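Local coordinates for catecholate siderophore receptor Fiu (Escherichia coli, PDB 6BPM), which carries iron bound to catecholate siderophores across the bacterial outer membrane, using energy delivered by TonB, and also serves as a microcin receptor, at residues G74-S79 / N705-R710; D287-R292 / L348-Y353; F427-G432 / A484-H489. One frame throughout, in Å; residues are numbered along the deposited sequence.

Contact 1: G74-S79 / N705-R710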
loop_
_atom_site.group_PDB
_atom_site.type_symbol
_atom_site.label_atom_id
_atom_site.label_comp_id
_atom_site.label_asym_id
_atom_site.label_seq_id
_atom_site.Cartn_x
_atom_site.Cartn_y
_atom_site.Cartn_z
ATOM N N GLY A 74 6.610 12.574 -1.282
ATOM C CA GLY A 74 7.184 13.010 -0.023
ATOM C C GLY A 74 7.296 14.520 0.049
ATOM O O GLY A 74 6.757 15.258 -0.779
ATOM N N GLU A 75 7.974 14.979 1.093
ATOM C CA GLU A 75 8.198 16.411 1.285
ATOM C C GLU A 75 9.620 16.814 0.868
ATOM O O GLU A 75 10.105 16.390 -0.188
ATOM C CB GLU A 75 7.878 16.764 2.740
ATOM C CG GLU A 75 6.440 16.441 3.064
ATOM C CD GLU A 75 6.156 16.311 4.551
ATOM O OE1 GLU A 75 6.996 16.764 5.358
ATOM O OE2 GLU A 75 5.064 15.795 4.903
ATOM N N ASN A 76 10.309 17.630 1.661
ATOM C CA ASN A 76 11.698 17.933 1.330
ATOM C C ASN A 76 12.681 17.171 2.199
ATOM O O ASN A 76 13.709 16.709 1.692
ATOM C CB ASN A 76 11.995 19.435 1.451
ATOM C CG ASN A 76 11.341 20.263 0.349
ATOM O OD1 ASN A 76 10.798 21.333 0.610
ATOM N ND2 ASN A 76 11.402 19.775 -0.887
ATOM N N GLY A 77 12.350 16.989 3.471
ATOM C CA GLY A 77 13.107 16.251 4.450
ATOM C C GLY A 77 12.779 14.774 4.508
ATOM O O GLY A 77 13.354 14.059 5.326
ATOM N N ASN A 78 11.832 14.295 3.706
ATOM C CA ASN A 78 11.562 12.871 3.630
ATOM C C ASN A 78 11.055 12.538 2.232
ATOM O O ASN A 78 10.583 13.403 1.497
ATOM C CB ASN A 78 10.551 12.414 4.696
ATOM C CG ASN A 78 9.220 13.182 4.635
ATOM O OD1 ASN A 78 8.995 14.099 5.419
ATOM N ND2 ASN A 78 8.330 12.786 3.715
ATOM N N SER A 79 11.187 11.272 1.866
ATOM C CA SER A 79 10.679 10.750 0.610
ATOM C C SER A 79 9.892 9.474 0.890
ATOM O O SER A 79 10.166 8.770 1.868
ATOM C CB SER A 79 11.821 10.474 -0.369
ATOM O OG SER A 79 12.414 11.685 -0.798
ATOM N N ASN A 705 6.139 15.694 -5.207
ATOM C CA ASN A 705 6.358 15.917 -3.789
ATOM C C ASN A 705 5.622 17.187 -3.346
ATOM O O ASN A 705 5.097 17.944 -4.153
ATOM C CB ASN A 705 7.863 15.979 -3.491
ATOM C CG ASN A 705 8.475 17.382 -3.693
ATOM O OD1 ASN A 705 8.598 17.870 -4.821
ATOM N ND2 ASN A 705 8.889 18.013 -2.590
ATOM N N LYS A 706 5.604 17.427 -2.042
ATOM C CA LYS A 706 4.792 18.505 -1.493
ATOM C C LYS A 706 5.192 19.874 -2.038
ATOM O O LYS A 706 4.358 20.614 -2.575
ATOM C CB LYS A 706 4.903 18.494 0.031
ATOM C CG LYS A 706 4.036 19.520 0.679
ATOM C CD LYS A 706 4.453 19.819 2.093
ATOM C CE LYS A 706 3.459 20.817 2.672
ATOM N NZ LYS A 706 4.021 21.583 3.800
ATOM N N SER A 707 6.464 20.243 -1.894
ATOM C CA SER A 707 6.895 21.560 -2.351
ATOM C C SER A 707 6.673 21.724 -3.849
ATOM O O SER A 707 6.393 22.832 -4.309
ATOM C CB SER A 707 8.364 21.815 -1.991
ATOM O OG SER A 707 9.253 21.134 -2.869
ATOM N N GLY A 708 6.815 20.650 -4.624
ATOM C CA GLY A 708 6.661 20.716 -6.063
ATOM C C GLY A 708 7.954 20.817 -6.859
ATOM O O GLY A 708 7.886 20.938 -8.094
ATOM N N TYR A 709 9.132 20.744 -6.210
ATOM C CA TYR A 709 10.385 20.856 -6.964
ATOM C C TYR A 709 10.779 19.582 -7.707
ATOM O O TYR A 709 11.525 19.667 -8.695
ATOM C CB TYR A 709 11.529 21.227 -6.051
ATOM C CG TYR A 709 11.428 22.600 -5.467
ATOM C CD1 TYR A 709 11.345 23.732 -6.280
ATOM C CD2 TYR A 709 11.425 22.770 -4.095
ATOM C CE1 TYR A 709 11.270 24.999 -5.716
ATOM C CE2 TYR A 709 11.353 24.021 -3.537
ATOM C CZ TYR A 709 11.279 25.129 -4.336
ATOM O OH TYR A 709 11.214 26.347 -3.697
ATOM N N ARG A 710 10.353 18.401 -7.229
ATOM C CA ARG A 710 10.734 17.124 -7.827
ATOM C C ARG A 710 9.515 16.221 -8.054
ATOM O O ARG A 710 8.507 16.292 -7.338
ATOM C CB ARG A 710 11.769 16.407 -6.949
ATOM C CG ARG A 710 11.261 16.056 -5.562
ATOM C CD ARG A 710 12.409 15.846 -4.594
ATOM N NE ARG A 710 11.949 15.596 -3.229
ATOM C CZ ARG A 710 11.844 14.370 -2.732
ATOM N NH1 ARG A 710 12.164 13.344 -3.503
ATOM N NH2 ARG A 710 11.433 14.165 -1.489
HETATM O O HOH W 1 12.521 18.057 -2.276
#
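Arg710 and Asn705 grip the backbone carbonyl of Glu75 from opposite faces of its plane. The guanidinium NH2 lies 2.9 Å from Glu75 O with the acceptor close to the guanidinium plane, whereas Asn705 ND2 stands above the carbonyl plane, 3.1 Å from the same oxygen. Arg710 NH2 also donates to Ser79 OG at 2.8 Å, while NH1 is held by Gly231 O, so the flat group is fixed along its edge. With CG between its own backbone N and carbonyl carbon (chi1 86°), Asn705 turns its amide across the loop: OD1 takes the Arg710 N-H at 3.0 Å, and ND2 shares Ser707 OG with Asn76 ND2, which is 3.2 Å from that hydroxyl. A leucine in place of Asn705 would probably leave Arg710 N without its acceptor and Glu75 O held by the guanidinium alone. Beside this dense polar network, the backbone bond from Lys706 N to Gly74 O, 2.8 Å, leads to a looser, partly exposed flank. There Glu75 CG merely lies 4.0 Å from Lys706 CB, and the lysine amine runs on to a long, weak ion pair with Asp659. Two irregular loops locked through buried polar groups in this way form a plug-to-barrel junction of a TonB-dependent receptor, here joining a plug loop to the loop between strands 701-704 and 710-713, shortly before the last barrel strand, 718-726.

Contact 2: D287-R292 / L348-Y353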
loop_
_atom_site.group_PDB
_atom_site.type_symbol
_atom_site.label_atom_id
_atom_site.label_comp_id
_atom_site.label_asym_id
_atom_site.label_seq_id
_atom_site.Cartn_x
_atom_site.Cartn_y
_atom_site.Cartn_z
ATOM N N ASP A 287 -18.855 -30.297 11.873
ATOM C CA ASP A 287 -18.868 -29.867 10.480
ATOM C C ASP A 287 -19.310 -28.419 10.309
ATOM O O ASP A 287 -19.146 -27.868 9.216
ATOM C CB ASP A 287 -19.749 -30.807 9.667
ATOM C CG ASP A 287 -19.324 -32.246 9.824
ATOM O OD1 ASP A 287 -18.272 -32.605 9.255
ATOM O OD2 ASP A 287 -19.993 -33.002 10.560
ATOM N N ASN A 288 -19.812 -27.776 11.365
ATOM C CA ASN A 288 -20.249 -26.393 11.283
ATOM C C ASN A 288 -19.394 -25.423 12.093
ATOM O O ASN A 288 -19.559 -24.209 11.949
ATOM C CB ASN A 288 -21.710 -26.272 11.763
ATOM C CG ASN A 288 -22.686 -27.063 10.904
ATOM O OD1 ASN A 288 -22.458 -27.280 9.710
ATOM N ND2 ASN A 288 -23.808 -27.452 11.501
ATOM N N THR A 289 -18.480 -25.910 12.916
ATOM C CA THR A 289 -17.844 -25.064 13.910
ATOM C C THR A 289 -16.348 -25.340 13.914
ATOM O O THR A 289 -15.932 -26.495 14.031
ATOM C CB THR A 289 -18.456 -25.329 15.289
ATOM O OG1 THR A 289 -19.881 -25.187 15.206
ATOM C CG2 THR A 289 -17.912 -24.363 16.324
ATOM N N THR A 290 -15.554 -24.279 13.800
ATOM C CA THR A 290 -14.104 -24.374 13.758
ATOM C C THR A 290 -13.478 -23.291 14.622
ATOM O O THR A 290 -13.913 -22.138 14.589
ATOM C CB THR A 290 -13.600 -24.252 12.314
ATOM O OG1 THR A 290 -14.041 -25.397 11.566
ATOM C CG2 THR A 290 -12.070 -24.141 12.267
ATOM N N ILE A 291 -12.445 -23.663 15.377
ATOM C CA ILE A 291 -11.642 -22.732 16.163
ATOM C C ILE A 291 -10.266 -22.663 15.512
ATOM O O ILE A 291 -9.745 -23.677 15.032
ATOM C CB ILE A 291 -11.523 -23.155 17.642
ATOM C CG1 ILE A 291 -12.739 -23.958 18.062
ATOM C CG2 ILE A 291 -11.520 -21.964 18.556
ATOM C CD1 ILE A 291 -12.515 -24.748 19.325
ATOM N N ARG A 292 -9.700 -21.456 15.457
ATOM C CA ARG A 292 -8.373 -21.222 14.908
ATOM C C ARG A 292 -7.554 -20.398 15.887
ATOM O O ARG A 292 -8.074 -19.525 16.586
ATOM C CB ARG A 292 -8.408 -20.489 13.581
ATOM C CG ARG A 292 -9.200 -21.161 12.508
ATOM C CD ARG A 292 -9.589 -20.156 11.438
ATOM N NE ARG A 292 -10.382 -20.770 10.377
ATOM C CZ ARG A 292 -11.698 -20.930 10.430
ATOM N NH1 ARG A 292 -12.375 -20.529 11.501
ATOM N NH2 ARG A 292 -12.337 -21.495 9.416
ATOM N N LEU A 348 -13.272 -18.090 16.021
ATOM C CA LEU A 348 -14.302 -19.121 16.063
ATOM C C LEU A 348 -15.392 -18.789 15.048
ATOM O O LEU A 348 -16.005 -17.716 15.114
ATOM C CB LEU A 348 -14.901 -19.243 17.461
ATOM C CG LEU A 348 -16.225 -19.986 17.514
ATOM C CD1 LEU A 348 -15.998 -21.400 17.041
ATOM C CD2 LEU A 348 -16.748 -19.987 18.928
ATOM N N THR A 349 -15.610 -19.689 14.094
ATOM C CA THR A 349 -16.723 -19.591 13.164
ATOM C C THR A 349 -17.680 -20.745 13.412
ATOM O O THR A 349 -17.255 -21.880 13.659
ATOM C CB THR A 349 -16.254 -19.604 11.708
ATOM O OG1 THR A 349 -15.538 -20.816 11.437
ATOM C CG2 THR A 349 -15.336 -18.443 11.459
ATOM N N SER A 350 -18.972 -20.448 13.359
ATOM C CA SER A 350 -19.985 -21.468 13.539
ATOM C C SER A 350 -21.211 -21.065 12.742
ATOM O O SER A 350 -21.499 -19.880 12.597
ATOM C CB SER A 350 -20.364 -21.655 15.008
ATOM O OG SER A 350 -21.344 -22.689 15.128
ATOM N N THR A 351 -21.917 -22.063 12.214
ATOM C CA THR A 351 -23.181 -21.857 11.521
ATOM C C THR A 351 -24.262 -22.649 12.247
ATOM O O THR A 351 -24.072 -23.831 12.528
ATOM C CB THR A 351 -23.062 -22.302 10.061
ATOM O OG1 THR A 351 -24.314 -22.115 9.405
ATOM C CG2 THR A 351 -22.720 -23.771 9.990
ATOM N N PHE A 352 -25.403 -22.027 12.520
ATOM C CA PHE A 352 -26.464 -22.695 13.276
ATOM C C PHE A 352 -27.781 -21.950 13.058
ATOM O O PHE A 352 -27.800 -20.857 12.489
ATOM C CB PHE A 352 -26.106 -22.756 14.765
ATOM C CG PHE A 352 -25.960 -21.400 15.389
ATOM C CD1 PHE A 352 -27.051 -20.731 15.913
ATOM C CD2 PHE A 352 -24.725 -20.762 15.394
ATOM C CE1 PHE A 352 -26.916 -19.446 16.453
ATOM C CE2 PHE A 352 -24.578 -19.479 15.937
ATOM C CZ PHE A 352 -25.676 -18.830 16.468
ATOM N N TYR A 353 -28.886 -22.536 13.548
ATOM C CA TYR A 353 -30.217 -21.970 13.357
ATOM C C TYR A 353 -30.854 -21.614 14.698
ATOM O O TYR A 353 -30.766 -22.371 15.664
ATOM C CB TYR A 353 -31.167 -22.935 12.626
ATOM C CG TYR A 353 -30.902 -23.128 11.148
ATOM C CD1 TYR A 353 -31.343 -22.193 10.220
ATOM C CD2 TYR A 353 -30.285 -24.289 10.673
ATOM C CE1 TYR A 353 -31.110 -22.361 8.869
ATOM C CE2 TYR A 353 -30.058 -24.469 9.324
ATOM C CZ TYR A 353 -30.474 -23.498 8.426
ATOM O OH TYR A 353 -30.255 -23.665 7.079
#
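Thr290 and Thr349 exchange a pair of backbone hydrogen bonds, with Thr290 N 2.9 Å from Thr349 O and Thr349 N 3.0 Å from Thr290 O. On the face that carries these two threonines, Arg292 reaches over from two residues further along its strand. Its NH1 donates to Thr349 OG1 at 3.2 Å, an almost straight bond (174°) lying in the guanidinium plane, while the Thr290 methyl CG2 sits 3.6 Å above the centre of that group; Thr290 OG1 turns instead to Asp284. The guanidinium is thus gripped at its edge and roofed on one face. On the other face Thr289 OG1 and Ser350 OG lie 2.9 Å apart in a hydroxyl-hydroxyl hydrogen bond. The pairing belongs to the meander of a 22-stranded antiparallel barrel, in which strands 289-310 and 327-354 are neighbours. Arg292 also touches Pro29, consistent with its face lining the barrel interior. Packing begins at Thr289, whose CG2 stands anti to its backbone N (chi1 -53° for OG1), so that hydroxyl and methyl part ways: the first to Ser350 and to Asn286, the second to Leu348 CD1 at 3.6 Å. That leucine methyl also lies against Thr290 O, and Ile291 CG1 approaches it at 4.3 Å. Beyond the paired residues, Asn288 CB rests against Thr351 CG2, the two side chains crossing obliquely.

Contact 3: F427-G432 / A484-H489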
loop_
_atom_site.group_PDB
_atom_site.type_symbol
_atom_site.label_atom_id
_atom_site.label_comp_id
_atom_site.label_asym_id
_atom_site.label_seq_id
_atom_site.Cartn_x
_atom_site.Cartn_y
_atom_site.Cartn_z
ATOM N N PHE A 427 -33.315 -12.576 1.909
ATOM C CA PHE A 427 -33.052 -11.421 2.762
ATOM C C PHE A 427 -32.013 -11.778 3.831
ATOM O O PHE A 427 -32.250 -12.660 4.661
ATOM C CB PHE A 427 -34.359 -10.932 3.391
ATOM C CG PHE A 427 -34.213 -9.672 4.182
ATOM C CD1 PHE A 427 -33.471 -8.610 3.683
ATOM C CD2 PHE A 427 -34.780 -9.556 5.439
ATOM C CE1 PHE A 427 -33.323 -7.460 4.409
ATOM C CE2 PHE A 427 -34.627 -8.406 6.175
ATOM C CZ PHE A 427 -33.905 -7.358 5.660
ATOM N N GLU A 428 -30.886 -11.069 3.838
ATOM C CA GLU A 428 -29.804 -11.295 4.795
ATOM C C GLU A 428 -29.500 -10.003 5.537
ATOM O O GLU A 428 -29.428 -8.936 4.924
ATOM C CB GLU A 428 -28.518 -11.772 4.095
ATOM C CG GLU A 428 -28.676 -13.030 3.246
ATOM C CD GLU A 428 -27.413 -13.423 2.481
ATOM O OE1 GLU A 428 -26.289 -13.065 2.901
ATOM O OE2 GLU A 428 -27.553 -14.078 1.427
ATOM N N LEU A 429 -29.329 -10.100 6.852
ATOM C CA LEU A 429 -28.778 -9.024 7.664
ATOM C C LEU A 429 -27.374 -9.406 8.102
ATOM O O LEU A 429 -27.075 -10.585 8.254
ATOM C CB LEU A 429 -29.623 -8.756 8.903
ATOM C CG LEU A 429 -30.783 -7.775 8.751
ATOM C CD1 LEU A 429 -31.305 -7.834 7.340
ATOM C CD2 LEU A 429 -31.886 -8.066 9.771
ATOM N N ASN A 430 -26.486 -8.426 8.247
ATOM C CA ASN A 430 -25.191 -8.721 8.850
ATOM C C ASN A 430 -24.740 -7.577 9.742
ATOM O O ASN A 430 -24.986 -6.409 9.444
ATOM C CB ASN A 430 -24.128 -9.055 7.801
ATOM C CG ASN A 430 -23.546 -7.834 7.118
ATOM O OD1 ASN A 430 -24.091 -7.350 6.138
ATOM N ND2 ASN A 430 -22.384 -7.382 7.591
ATOM N N GLY A 431 -24.115 -7.936 10.868
ATOM C CA GLY A 431 -23.586 -6.960 11.796
ATOM C C GLY A 431 -22.221 -7.384 12.308
ATOM O O GLY A 431 -21.753 -8.504 12.067
ATOM N N GLY A 432 -21.593 -6.460 13.025
ATOM C CA GLY A 432 -20.296 -6.680 13.630
ATOM C C GLY A 432 -19.929 -5.627 14.657
ATOM O O GLY A 432 -20.222 -4.437 14.492
ATOM N N ALA A 484 -22.988 -2.652 9.921
ATOM C CA ALA A 484 -24.287 -3.282 9.718
ATOM C C ALA A 484 -24.682 -3.171 8.253
ATOM O O ALA A 484 -24.528 -2.110 7.648
ATOM C CB ALA A 484 -25.334 -2.621 10.608
ATOM N N GLY A 485 -25.259 -4.235 7.711
ATOM C CA GLY A 485 -25.637 -4.250 6.309
ATOM C C GLY A 485 -26.891 -5.070 6.072
ATOM O O GLY A 485 -27.344 -5.828 6.929
ATOM N N ALA A 486 -27.469 -4.877 4.904
ATOM C CA ALA A 486 -28.654 -5.614 4.512
ATOM C C ALA A 486 -28.549 -5.863 3.026
ATOM O O ALA A 486 -28.103 -4.996 2.267
ATOM C CB ALA A 486 -29.941 -4.863 4.840
ATOM N N LEU A 487 -28.940 -7.060 2.626
ATOM C CA LEU A 487 -28.786 -7.508 1.258
ATOM C C LEU A 487 -30.061 -8.225 0.856
ATOM O O LEU A 487 -30.639 -8.979 1.650
ATOM C CB LEU A 487 -27.572 -8.428 1.122
ATOM C CG LEU A 487 -27.324 -9.018 -0.251
ATOM C CD1 LEU A 487 -25.859 -9.304 -0.387
ATOM C CD2 LEU A 487 -28.178 -10.293 -0.442
ATOM N N TYR A 488 -30.505 -7.981 -0.371
ATOM C CA TYR A 488 -31.710 -8.623 -0.867
ATOM C C TYR A 488 -31.404 -9.264 -2.207
ATOM O O TYR A 488 -30.831 -8.618 -3.088
ATOM C CB TYR A 488 -32.872 -7.633 -0.995
ATOM C CG TYR A 488 -34.173 -8.362 -0.953
ATOM C CD1 TYR A 488 -34.594 -9.116 -2.044
ATOM C CD2 TYR A 488 -34.957 -8.368 0.193
ATOM C CE1 TYR A 488 -35.782 -9.849 -2.013
ATOM C CE2 TYR A 488 -36.157 -9.102 0.236
ATOM C CZ TYR A 488 -36.563 -9.837 -0.880
ATOM O OH TYR A 488 -37.740 -10.570 -0.872
ATOM N N HIS A 489 -31.746 -10.538 -2.353
ATOM C CA HIS A 489 -31.540 -11.218 -3.627
ATOM C C HIS A 489 -32.720 -10.904 -4.536
ATOM O O HIS A 489 -33.835 -11.361 -4.287
ATOM C CB HIS A 489 -31.391 -12.722 -3.429
ATOM C CG HIS A 489 -30.153 -13.110 -2.689
ATOM N ND1 HIS A 489 -28.902 -13.092 -3.271
ATOM C CD2 HIS A 489 -29.974 -13.540 -1.416
ATOM C CE1 HIS A 489 -28.006 -13.483 -2.379
ATOM N NE2 HIS A 489 -28.631 -13.767 -1.249
#
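Asn430 fits over Gly485, where the missing side chain leaves a flat patch: Asn430 OD1 comes to 3.5 Å from Gly485 CA, a place where a CB would clash, and the amide oxygen is bonded onward to Thr39. On the opposite face Ala486 offers only a methyl, a shallow dip bordered by larger neighbours, with Leu429 CD1 4.1 Å and Phe427 CE1 4.3 Å from its CB. Phe427, its CG anti to the backbone N (chi1 -175°), lies across the neighbouring strand, bringing CD1 to 3.5 Å from Leu487 O and 3.8 Å from Tyr488 CD2; the two aromatic side chains cross at about a right angle. Back on the face of Asn430, Leu487 CD2 bulges against one face of the His489 imidazole, 3.6 Å above its plane toward the rim. Glu428 OE2 meets the same ring at its edge, accepting from NE2 at 2.9 Å. Paired backbone bonds of Glu428 with Leu487 and Asn430 with Gly485 set this antiparallel register between adjacent barrel strands. The other carboxylate oxygen of Glu428 makes a salt bridge with Arg33, so this buried acid probably stays ionised and would polarise the imidazole, tying the barrel wall to the N-terminal region.

In the fold
Contact 1 is buried and joins loops of the plug and the barrel, whereas contacts 2 and 3 lie at the surface and each pair neighbouring strands of the barrel sheet. Contacts 2 and 3 share one side of the chain's centre, their own centres about 19 Å apart; contact 1 lies on the opposite side, about 51 Å and 45 Å from them, centre to centre. Strand 289-310 spans the gap, starting in contact 2 and reaching Asn76 of contact 1 with Met310. Irregular loops are held mainly by side-chain amides and a guanidinium; regular strands rely on backbone pairing, supplemented by hydroxyls in contact 2 and by a histidine-carboxylate bond and apolar packing in contact 3.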